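Local structure of putative lipoprotein (3OQQ) at residues 128-133 with 390-395; 148-153 with 188-193; 180-185 with 283-288; 403-408 with 429-434. The protein is of unknown function but, as a putative lipoprotein of Bacteroides ovatus, is probably extracellular, and it binds calcium ions at several sites. All coordinates share one frame; numbering follows the deposited sequence. Where two conformers were deposited one is given.

Contact 1: 128-133 with 390-395. With CA (calcium ion), chain C.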
# COMPACT_ATOMS: atom_id res chain seq x y z
N VAL A 128 0.60 -1.01 -5.88
CA VAL A 128 1.38 0.08 -6.45
C VAL A 128 0.46 1.26 -6.58
O VAL A 128 -0.68 1.12 -7.04
CB VAL A 128 2.16 -0.25 -7.77
CG1 VAL A 128 1.21 -0.50 -8.96
CG2 VAL A 128 3.18 0.86 -8.09
N VAL A 129 0.93 2.42 -6.14
CA VAL A 129 0.15 3.64 -6.21
C VAL A 129 0.70 4.47 -7.34
O VAL A 129 1.92 4.67 -7.44
CB VAL A 129 0.13 4.41 -4.87
CG1 VAL A 129 -0.64 5.71 -5.01
CG2 VAL A 129 -0.49 3.56 -3.77
N MSE A 130 -0.20 4.95 -8.19
CA MSE A 130 0.17 5.77 -9.34
C MSE A 130 -0.59 7.05 -9.31
O MSE A 130 -1.80 7.02 -9.39
CB MSE A 130 -0.07 5.01 -10.65
CG MSE A 130 0.82 3.80 -10.77
SE MSE A 130 0.75 3.10 -12.57
CE MSE A 130 1.69 1.46 -12.20
N PHE A 131 0.14 8.17 -9.27
CA PHE A 131 -0.48 9.49 -9.19
C PHE A 131 -0.17 10.38 -10.35
O PHE A 131 0.92 10.29 -10.92
CB PHE A 131 0.00 10.22 -7.93
CG PHE A 131 -0.89 10.05 -6.75
CD1 PHE A 131 -2.09 10.76 -6.65
CD2 PHE A 131 -0.53 9.20 -5.70
CE1 PHE A 131 -2.91 10.61 -5.54
CE2 PHE A 131 -1.38 9.03 -4.60
CZ PHE A 131 -2.56 9.74 -4.52
N GLU A 132 -1.12 11.28 -10.66
CA GLU A 132 -1.03 12.42 -11.56
C GLU A 132 -0.77 13.63 -10.65
O GLU A 132 -1.32 13.69 -9.55
CB GLU A 132 -2.32 12.58 -12.40
CG GLU A 132 -2.21 11.93 -13.78
CD GLU A 132 -1.06 12.46 -14.61
OE1 GLU A 132 -1.08 13.67 -14.92
OE2 GLU A 132 -0.12 11.69 -14.92
N ASP A 133 0.08 14.56 -11.06
CA ASP A 133 0.48 15.68 -10.22
C ASP A 133 -0.21 17.01 -10.55
O ASP A 133 0.15 18.03 -9.96
CB ASP A 133 2.01 15.89 -10.33
CG ASP A 133 2.56 16.13 -11.73
OD1 ASP A 133 1.78 16.55 -12.62
OD2 ASP A 133 3.75 15.82 -11.96
N VAL A 390 0.56 -4.93 -7.06
CA VAL A 390 1.95 -4.48 -6.88
C VAL A 390 2.83 -4.67 -8.14
O VAL A 390 3.64 -3.79 -8.44
CB VAL A 390 2.62 -5.07 -5.61
CG1 VAL A 390 2.76 -6.59 -5.68
CG2 VAL A 390 3.96 -4.38 -5.31
N GLY A 391 2.60 -5.73 -8.89
CA GLY A 391 3.37 -5.97 -10.12
C GLY A 391 3.04 -5.07 -11.30
O GLY A 391 3.73 -5.16 -12.32
N THR A 392 2.00 -4.21 -11.20
CA THR A 392 1.60 -3.38 -12.35
C THR A 392 2.68 -2.38 -12.71
O THR A 392 3.15 -1.62 -11.85
CB THR A 392 0.26 -2.70 -12.13
OG1 THR A 392 -0.67 -3.68 -11.66
CG2 THR A 392 -0.29 -2.02 -13.40
N ARG A 393 3.07 -2.41 -14.00
CA ARG A 393 4.11 -1.54 -14.57
C ARG A 393 3.58 -0.15 -14.88
O ARG A 393 2.44 -0.02 -15.33
CB ARG A 393 4.66 -2.16 -15.87
CG ARG A 393 5.44 -3.44 -15.59
CD ARG A 393 5.14 -4.41 -16.68
NE ARG A 393 5.77 -5.72 -16.47
CZ ARG A 393 5.22 -6.71 -15.78
NH1 ARG A 393 4.07 -6.54 -15.15
NH2 ARG A 393 5.83 -7.89 -15.72
N HIS A 394 4.41 0.88 -14.70
CA HIS A 394 3.99 2.24 -15.03
C HIS A 394 4.35 2.56 -16.49
O HIS A 394 5.20 1.90 -17.11
CB HIS A 394 4.58 3.28 -14.05
CG HIS A 394 6.07 3.34 -14.07
ND1 HIS A 394 6.83 2.38 -13.44
CD2 HIS A 394 6.90 4.21 -14.70
CE1 HIS A 394 8.10 2.71 -13.66
NE2 HIS A 394 8.19 3.82 -14.39
N ALA A 395 3.71 3.60 -17.04
CA ALA A 395 3.92 4.06 -18.40
C ALA A 395 5.17 4.89 -18.57
O ALA A 395 5.58 5.61 -17.64
CB ALA A 395 2.73 4.91 -18.83
CA CA C . 1.21 13.23 -15.76
O HOH W 1 1.09 15.59 -15.50
O HOH W 2 3.18 14.18 -16.64
O HOH W 3 0.15 13.32 -17.93
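Met130, modelled as selenomethionine, meets the backbone of 392-394 with its terminal methyl: CE lies 3.4 Å from Thr392 O. The same CE is 3.5 Å from Arg393 O, so the tip faces two successive carbonyl oxygens. It gets there because CG sits beside the backbone N, anti to the carbonyl carbon (chi1 -65°), and the chain runs extended beyond it. Against His394 it crosses at about a right angle, with SE 4.1 Å from His394 CB. The imidazole itself leads away from this crossing (CG between N and C, chi1 62°), and its nitrogens bond to Gln286 O and to Arg183 NH1.

Val128 and Thr392 also cross at about a right angle, and Val128 CG1 approaches Thr392 O at 3.7 Å. That oxygen is hydrogen-bonded by Arg183 NH2, while Thr392 OG1 bonds to Pro389 O. Strand 122-131 lies in an antiparallel sheet between strands 150-161 and 385-388, and the chain leaving 385-388 peels off the sheet here. The CA atoms of Val128 and Val390 are still 4.6 Å apart, whereas those of Met130 and His394 are 7.7 Å apart. No hydrogen bond joins 128-133 to 390-395, so their meeting is van der Waals packing of buried apolar groups on backbone.

Past the strand end, Glu132 holds a calcium ion with both carboxylate oxygens, OE2 at 2.2 Å from the metal. Asp146, Asp149 and three waters also coordinate that ion, and one of the waters donates to Asp133 OD1.

Contact 2: 148-153 with 188-193; sequences NDVVFE and IYPTVL. With CA (calcium ion), chain B; CA (calcium ion), chain C.
Leu193 places its CD1 methyl squarely over one face of the Phe152 ring in a CH-pi contact, 4.0 Å from the ring centroid and only 5° off the ring normal. Its other methyl, CD2, lies near the root of the ring, 3.8 Å from Phe152 CD1. Chi1 of 63° puts Phe152 CG between the backbone N and the carbonyl carbon, on the side of Leu193. An alanine here would probably leave Leu193 CD1 without the aromatic face it rests on and open a gap between the strands.

Purely aliphatic contacts continue the interface. Val150 and Pro190 slide past each other in opposite directions, tightly packed, with Val150 CG2 3.5 Å from Pro190 CB. Val150 CG1 reaches Leu193 CD2 at 4.1 Å. Strands 150-153 and 190-193 belong to different antiparallel sheets; their axes run 9.0 Å apart at 24° with no hydrogen bond between them, the geometry of two sheets stacked face to face, as in a beta sandwich.

Metal coordination occupies the start of 148-153, where Asp149 and Val150 form a classic beta bulge opposite Phe131. Asp149 OD1 bridges two calcium ions, at 2.5 Å from one and 2.6 Å from the other. Asp149 OD2 binds the second of these ions and also accepts a hydrogen bond from Asp133 N.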
# COMPACT_ATOMS: atom_id res chain seq x y z
N ASN A 148 2.27 8.49 -14.12
CA ASN A 148 3.56 8.01 -13.60
C ASN A 148 4.27 9.13 -12.83
O ASN A 148 5.45 9.00 -12.53
CB ASN A 148 4.44 7.46 -14.72
CG ASN A 148 4.86 8.56 -15.66
OD1 ASN A 148 4.60 9.73 -15.39
ND2 ASN A 148 5.55 8.23 -16.73
N ASP A 149 3.56 10.24 -12.56
CA ASP A 149 4.14 11.44 -11.90
C ASP A 149 4.75 11.09 -10.57
O ASP A 149 5.81 11.64 -10.23
CB ASP A 149 3.10 12.55 -11.80
CG ASP A 149 2.58 12.90 -13.20
OD1 ASP A 149 3.19 12.42 -14.21
OD2 ASP A 149 1.57 13.61 -13.29
N VAL A 150 4.13 10.16 -9.83
CA VAL A 150 4.66 9.54 -8.61
C VAL A 150 4.21 8.09 -8.67
O VAL A 150 3.02 7.79 -8.81
CB VAL A 150 4.34 10.20 -7.23
CG1 VAL A 150 5.13 9.48 -6.12
CG2 VAL A 150 4.67 11.69 -7.22
N VAL A 151 5.18 7.18 -8.66
CA VAL A 151 4.84 5.75 -8.71
C VAL A 151 5.53 5.15 -7.52
O VAL A 151 6.75 5.28 -7.39
CB VAL A 151 5.20 5.05 -10.05
CG1 VAL A 151 4.79 3.59 -10.06
CG2 VAL A 151 4.61 5.78 -11.25
N PHE A 152 4.75 4.58 -6.61
CA PHE A 152 5.35 3.94 -5.46
C PHE A 152 4.66 2.68 -5.09
O PHE A 152 3.44 2.62 -5.14
CB PHE A 152 5.44 4.86 -4.24
CG PHE A 152 4.15 5.36 -3.63
CD1 PHE A 152 3.58 6.56 -4.07
CD2 PHE A 152 3.60 4.73 -2.53
CE1 PHE A 152 2.45 7.07 -3.44
CE2 PHE A 152 2.45 5.24 -1.91
CZ PHE A 152 1.91 6.43 -2.36
N GLU A 153 5.43 1.70 -4.68
CA GLU A 153 4.90 0.43 -4.18
C GLU A 153 4.73 0.49 -2.70
O GLU A 153 5.51 1.13 -2.00
CB GLU A 153 5.85 -0.74 -4.50
CG GLU A 153 6.35 -0.75 -5.93
CD GLU A 153 7.17 -1.96 -6.34
OE1 GLU A 153 7.72 -2.64 -5.44
OE2 GLU A 153 7.25 -2.23 -7.56
N ILE A 188 8.14 17.01 -12.76
CA ILE A 188 9.16 18.00 -12.40
C ILE A 188 8.92 18.51 -10.98
O ILE A 188 9.88 18.71 -10.23
CB ILE A 188 9.15 19.17 -13.45
CG1 ILE A 188 9.66 18.68 -14.82
CG2 ILE A 188 9.96 20.39 -12.99
CD1 ILE A 188 8.94 19.32 -16.01
N TYR A 189 7.65 18.73 -10.62
CA TYR A 189 7.26 19.31 -9.35
C TYR A 189 6.87 18.37 -8.19
O TYR A 189 6.79 18.92 -7.10
CB TYR A 189 6.12 20.31 -9.62
CG TYR A 189 6.55 21.37 -10.61
CD1 TYR A 189 7.48 22.34 -10.25
CD2 TYR A 189 6.13 21.33 -11.94
CE1 TYR A 189 7.94 23.28 -11.17
CE2 TYR A 189 6.58 22.27 -12.87
CZ TYR A 189 7.45 23.27 -12.47
OH TYR A 189 7.89 24.24 -13.34
N PRO A 190 6.65 17.03 -8.31
CA PRO A 190 6.34 16.24 -7.09
C PRO A 190 7.49 16.29 -6.07
O PRO A 190 8.65 16.26 -6.45
CB PRO A 190 6.15 14.81 -7.62
CG PRO A 190 5.84 14.97 -9.07
CD PRO A 190 6.65 16.17 -9.51
N THR A 191 7.16 16.42 -4.79
CA THR A 191 8.17 16.54 -3.74
C THR A 191 7.98 15.50 -2.64
O THR A 191 8.95 15.13 -2.00
CB THR A 191 8.12 17.96 -3.13
OG1 THR A 191 6.78 18.23 -2.72
CG2 THR A 191 8.59 19.05 -4.11
N VAL A 192 6.72 15.12 -2.36
CA VAL A 192 6.39 14.22 -1.25
C VAL A 192 5.39 13.16 -1.68
O VAL A 192 4.57 13.40 -2.55
CB VAL A 192 5.80 15.03 -0.02
CG1 VAL A 192 5.54 14.12 1.18
CG2 VAL A 192 6.68 16.21 0.39
N LEU A 193 5.48 11.97 -1.05
CA LEU A 193 4.50 10.89 -1.11
C LEU A 193 4.17 10.57 0.35
O LEU A 193 4.98 10.83 1.24
CB LEU A 193 4.92 9.66 -1.91
CG LEU A 193 6.07 8.77 -1.42
CD1 LEU A 193 5.58 7.71 -0.47
CD2 LEU A 193 6.69 8.07 -2.59
CA CA B . 4.64 11.99 -16.18
CA CA C . 1.21 13.23 -15.76
O HOH W 2 3.18 14.18 -16.64
O HOH W 1 1.09 15.59 -15.50
O HOH W 3 0.15 13.32 -17.93

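Contact 3: 180-185 with 283-288; sequences LDVRAV and DMFQVT
Val185 and Phe285 form a single antiparallel beta bridge, a hydrogen-bonded pair in which Val185 N donates to Phe285 O at 2.9 Å (159° at the hydrogen) and Phe285 N returns a bond to Val185 O at 3.1 Å. The bridge attaches the loop between strands 266-272 and 298-307 to the end of strand 173-184, just past a classic beta bulge in which Arg183 and Ala184 face Val151. Gly186, the residue after Val185, binds calcium, so the bridge adjoins a metal site.

Phe285 CG is anti to its backbone N (chi1 -174°), and the ring turns an edge toward Val185 N. Within the bridged pair the side chains meet at their roots, Val185 CB lying 4.1 Å from Phe285 CB. Gln286 CG covers one face of the Phe285 ring, 3.6 Å above the centre. The same glutamine fits against the bulge, its CB 3.4 Å from Arg183 O, while its amide oxygen accepts from Arg293 N.

Ala184 CB adds further packing. It lies 3.3 Å from Phe285 O and meets Val287 CG1 at 3.8 Å. Arg183 turns its guanidinium elsewhere, to a salt bridge with Glu153. The loop carries its own tie as well, for Thr288 OG1 donates a hydrogen bond to Asp283 O across 2.7 Å.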
# COMPACT_ATOMS: atom_id res chain seq x y z
N LEU A 180 7.11 1.83 1.98
CA LEU A 180 6.79 2.71 0.86
C LEU A 180 8.04 2.79 0.02
O LEU A 180 9.09 3.26 0.52
CB LEU A 180 6.34 4.11 1.33
CG LEU A 180 5.11 4.23 2.23
CD1 LEU A 180 4.99 5.62 2.77
CD2 LEU A 180 3.83 3.82 1.49
N ASP A 181 7.98 2.25 -1.21
CA ASP A 181 9.15 2.19 -2.11
C ASP A 181 8.94 3.02 -3.34
O ASP A 181 8.00 2.73 -4.08
CB ASP A 181 9.43 0.72 -2.52
CG ASP A 181 9.72 -0.19 -1.35
OD1 ASP A 181 10.16 0.33 -0.28
OD2 ASP A 181 9.46 -1.40 -1.47
N VAL A 182 9.82 4.01 -3.57
CA VAL A 182 9.72 4.90 -4.74
C VAL A 182 10.17 4.15 -6.00
O VAL A 182 11.35 3.85 -6.17
CB VAL A 182 10.51 6.22 -4.60
CG1 VAL A 182 10.23 7.15 -5.78
CG2 VAL A 182 10.19 6.91 -3.28
N ARG A 183 9.24 3.95 -6.93
CA ARG A 183 9.57 3.29 -8.16
C ARG A 183 9.91 4.33 -9.24
O ARG A 183 10.85 4.12 -9.99
CB ARG A 183 8.41 2.34 -8.55
CG ARG A 183 8.05 2.29 -9.99
CD ARG A 183 7.98 0.89 -10.53
NE ARG A 183 7.04 -0.05 -9.90
CZ ARG A 183 5.84 -0.37 -10.40
NH1 ARG A 183 5.37 0.25 -11.49
NH2 ARG A 183 5.11 -1.31 -9.82
N ALA A 184 9.17 5.43 -9.32
CA ALA A 184 9.43 6.46 -10.34
C ALA A 184 8.82 7.79 -9.95
O ALA A 184 7.83 7.82 -9.21
CB ALA A 184 8.84 6.02 -11.69
N VAL A 185 9.36 8.89 -10.55
CA VAL A 185 8.84 10.24 -10.39
C VAL A 185 8.81 10.87 -11.80
O VAL A 185 9.80 11.40 -12.27
CB VAL A 185 9.59 11.12 -9.34
CG1 VAL A 185 8.90 12.47 -9.16
CG2 VAL A 185 9.71 10.40 -8.00
N ASP A 283 14.60 14.32 -18.33
CA ASP A 283 14.50 12.87 -18.15
C ASP A 283 13.61 12.49 -17.03
O ASP A 283 12.94 11.46 -17.10
CB ASP A 283 15.90 12.29 -17.87
CG ASP A 283 16.87 12.56 -18.99
OD1 ASP A 283 16.42 12.88 -20.09
OD2 ASP A 283 18.09 12.42 -18.75
N MSE A 284 13.68 13.24 -15.91
CA MSE A 284 12.96 12.91 -14.69
C MSE A 284 13.46 11.54 -14.16
O MSE A 284 14.61 11.19 -14.43
CB MSE A 284 11.43 13.00 -14.89
CG MSE A 284 10.96 14.47 -15.11
SE MSE A 284 9.19 14.58 -15.89
CE MSE A 284 9.71 14.58 -17.66
N PHE A 285 12.63 10.78 -13.40
CA PHE A 285 13.12 9.59 -12.71
C PHE A 285 12.40 8.28 -13.05
O PHE A 285 11.26 8.07 -12.61
CB PHE A 285 13.07 9.84 -11.17
CG PHE A 285 13.69 8.74 -10.33
CD1 PHE A 285 15.05 8.46 -10.41
CD2 PHE A 285 12.92 8.00 -9.44
CE1 PHE A 285 15.62 7.45 -9.65
CE2 PHE A 285 13.50 6.99 -8.66
CZ PHE A 285 14.84 6.72 -8.77
N GLN A 286 13.15 7.33 -13.69
CA GLN A 286 12.69 5.99 -14.08
C GLN A 286 11.45 6.04 -15.00
O GLN A 286 10.59 5.19 -14.87
CB GLN A 286 12.41 5.12 -12.82
CG GLN A 286 13.59 5.00 -11.81
CD GLN A 286 14.85 4.39 -12.43
OE1 GLN A 286 15.46 4.93 -13.34
NE2 GLN A 286 15.30 3.26 -11.93
N VAL A 287 11.35 7.05 -15.90
CA VAL A 287 10.18 7.20 -16.81
C VAL A 287 10.57 7.43 -18.30
O VAL A 287 9.71 7.36 -19.20
CB VAL A 287 9.20 8.33 -16.32
CG1 VAL A 287 8.62 8.02 -14.95
CG2 VAL A 287 9.83 9.74 -16.35
N THR A 288 11.81 7.79 -18.58
CA THR A 288 12.17 8.13 -19.96
C THR A 288 12.99 7.01 -20.58
O THR A 288 14.04 6.63 -20.04
CB THR A 288 12.90 9.51 -20.02
OG1 THR A 288 12.08 10.55 -19.44
CG2 THR A 288 13.27 9.91 -21.44

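Contact 4: 403-408 with 429-434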
# COMPACT_ATOMS: atom_id res chain seq x y z
N GLU A 403 -3.28 3.85 -23.40
CA GLU A 403 -2.47 3.22 -24.47
C GLU A 403 -1.54 2.17 -23.88
O GLU A 403 -1.34 1.13 -24.50
CB GLU A 403 -1.69 4.26 -25.29
CG GLU A 403 -2.59 5.11 -26.16
CD GLU A 403 -1.92 6.05 -27.14
OE1 GLU A 403 -0.75 5.81 -27.50
OE2 GLU A 403 -2.58 7.03 -27.55
N ALA A 404 -0.98 2.41 -22.68
CA ALA A 404 -0.17 1.43 -21.95
C ALA A 404 -1.05 0.25 -21.52
O ALA A 404 -0.59 -0.89 -21.51
CB ALA A 404 0.47 2.08 -20.73
N TYR A 405 -2.34 0.55 -21.16
CA TYR A 405 -3.33 -0.44 -20.72
C TYR A 405 -4.59 -0.36 -21.62
O TYR A 405 -5.52 0.38 -21.27
CB TYR A 405 -3.65 -0.25 -19.20
CG TYR A 405 -2.47 -0.66 -18.35
CD1 TYR A 405 -2.28 -1.99 -17.99
CD2 TYR A 405 -1.48 0.26 -18.02
CE1 TYR A 405 -1.14 -2.39 -17.29
CE2 TYR A 405 -0.32 -0.13 -17.35
CZ TYR A 405 -0.15 -1.46 -16.99
OH TYR A 405 1.00 -1.87 -16.37
N PRO A 406 -4.66 -1.14 -22.75
CA PRO A 406 -5.81 -1.02 -23.67
C PRO A 406 -7.18 -1.45 -23.11
O PRO A 406 -8.19 -1.12 -23.71
CB PRO A 406 -5.43 -1.91 -24.86
CG PRO A 406 -3.93 -2.03 -24.78
CD PRO A 406 -3.62 -2.03 -23.31
N ASP A 407 -7.22 -2.21 -22.01
CA ASP A 407 -8.50 -2.61 -21.41
C ASP A 407 -8.92 -1.71 -20.23
O ASP A 407 -9.98 -1.94 -19.64
CB ASP A 407 -8.42 -4.06 -20.96
CG ASP A 407 -8.31 -5.01 -22.14
OD1 ASP A 407 -8.78 -4.64 -23.23
OD2 ASP A 407 -7.77 -6.10 -21.96
N PHE A 408 -8.09 -0.68 -19.90
CA PHE A 408 -8.37 0.24 -18.78
C PHE A 408 -9.72 0.94 -18.93
O PHE A 408 -10.52 0.87 -18.00
CB PHE A 408 -7.25 1.29 -18.61
CG PHE A 408 -7.41 2.25 -17.44
CD1 PHE A 408 -7.33 1.79 -16.13
CD2 PHE A 408 -7.61 3.61 -17.66
CE1 PHE A 408 -7.47 2.67 -15.05
CE2 PHE A 408 -7.72 4.49 -16.58
CZ PHE A 408 -7.63 4.02 -15.29
N GLU A 429 6.13 -2.01 -25.01
CA GLU A 429 6.80 -0.80 -25.51
C GLU A 429 6.28 0.51 -24.85
O GLU A 429 6.92 1.56 -25.03
CB GLU A 429 6.73 -0.73 -27.06
CG GLU A 429 5.45 -0.17 -27.67
CD GLU A 429 5.58 1.12 -28.48
OE1 GLU A 429 6.53 1.91 -28.26
OE2 GLU A 429 4.67 1.36 -29.31
N LYS A 430 5.15 0.45 -24.10
CA LYS A 430 4.55 1.62 -23.47
C LYS A 430 4.73 1.63 -21.96
O LYS A 430 4.31 2.58 -21.30
CB LYS A 430 3.07 1.71 -23.83
CG LYS A 430 2.92 1.94 -25.33
CD LYS A 430 1.60 2.42 -25.79
CE LYS A 430 1.55 2.44 -27.31
NZ LYS A 430 2.35 3.55 -27.90
N THR A 431 5.36 0.56 -21.40
CA THR A 431 5.51 0.46 -19.96
C THR A 431 6.93 0.14 -19.57
O THR A 431 7.70 -0.34 -20.39
CB THR A 431 4.53 -0.55 -19.36
OG1 THR A 431 4.69 -1.83 -20.01
CG2 THR A 431 3.09 -0.07 -19.40
N ILE A 432 7.24 0.38 -18.29
CA ILE A 432 8.57 0.17 -17.70
C ILE A 432 8.54 -0.86 -16.59
O ILE A 432 7.65 -0.86 -15.75
CB ILE A 432 9.08 1.52 -17.12
CG1 ILE A 432 9.16 2.59 -18.20
CG2 ILE A 432 10.41 1.39 -16.31
CD1 ILE A 432 9.31 4.00 -17.68
N ARG A 433 9.60 -1.65 -16.57
CA ARG A 433 10.04 -2.58 -15.53
C ARG A 433 11.57 -2.50 -15.51
O ARG A 433 12.19 -2.75 -16.54
CB ARG A 433 9.54 -4.00 -15.76
CG ARG A 433 9.96 -4.98 -14.66
CD ARG A 433 8.78 -5.59 -13.95
NE ARG A 433 9.16 -6.79 -13.21
N TYR A 434 12.18 -2.06 -14.39
CA TYR A 434 13.64 -2.02 -14.27
C TYR A 434 14.14 -2.91 -13.13
O TYR A 434 15.36 -2.99 -12.91
CB TYR A 434 14.16 -0.57 -14.09
CG TYR A 434 13.70 0.15 -12.83
CD1 TYR A 434 14.44 0.09 -11.66
CD2 TYR A 434 12.57 0.97 -12.85
CE1 TYR A 434 14.05 0.78 -10.51
CE2 TYR A 434 12.17 1.68 -11.70
CZ TYR A 434 12.94 1.61 -10.54
OH TYR A 434 12.61 2.32 -9.42
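Ala404 and Thr431 make the tight part of this contact, the methyl CG2 of Thr431 lying 3.6 Å from Ala404 CB. Thr431 CG2 also reaches Tyr405 CE2 at 4.0 Å, the two side chains crossing at about a right angle. The threonine can turn its methyl this way because OG1 takes the place between N and C (chi1 55°) and is bonded to Val427 O. Tyr405 is fixed independently: its hydroxyl bonds to Arg393 O and its ring meets those of Phe401 and Trp422. Beside the Ala404-Thr431 pair, Lys430 CB lies 3.8 Å from Ala404 CA. These residues join the end of helix 401-404 to the short, weakly bonded strand 431-432, which pairs antiparallel with 394-395.

The outer side is looser. Lys430 runs extended across the exposed Glu403, with CD 3.5 Å from Glu403 O, and then bends at chi4 (-74°) to bring the ammonium between two carboxylates. Neither grip is close: Lys430 NZ is 3.9 Å from Glu403 OE1, a long salt bridge, and Lys430 NZ is 3.5 Å from Glu429 OE2, with a weak hydrogen bond. An alanine in place of Lys430 would keep the CB contact with Ala404 but would probably leave Glu403 and Glu429 without the positive charge they share and bare the Glu403 carbonyl.

With no hydrogen bond crossing between 403-408 and 429-434, the fit of helix end and strand across these segments rests on apolar contact, to which the lysine's own methylenes contribute, while its ammonium probably offsets part of the negative charge of two glutamates.

Overall arrangement
Contacts 1, 2 and 3 lie along three successive neighbours of one antiparallel sheet, strands 122-131, 150-161 and 173-184. Contacts 1 and 2, centres about 10 Å apart, share a calcium ion and its three waters; Val129 N lies 2.7 Å from Phe152 O between them. Contact 3, about 7 Å from contact 2 by centres, continues the sheet through Val151 N and Ala184 O, 2.8 Å apart. Contact 4 is more peripheral, about 18 Å from contact 2 between centres and not touching it, yet it joins contact 1 through His394 O and Ile432 N at 2.8 Å. Tyr434 OH, 2.6 Å from Arg183 O, ties 429-434 to contact 3.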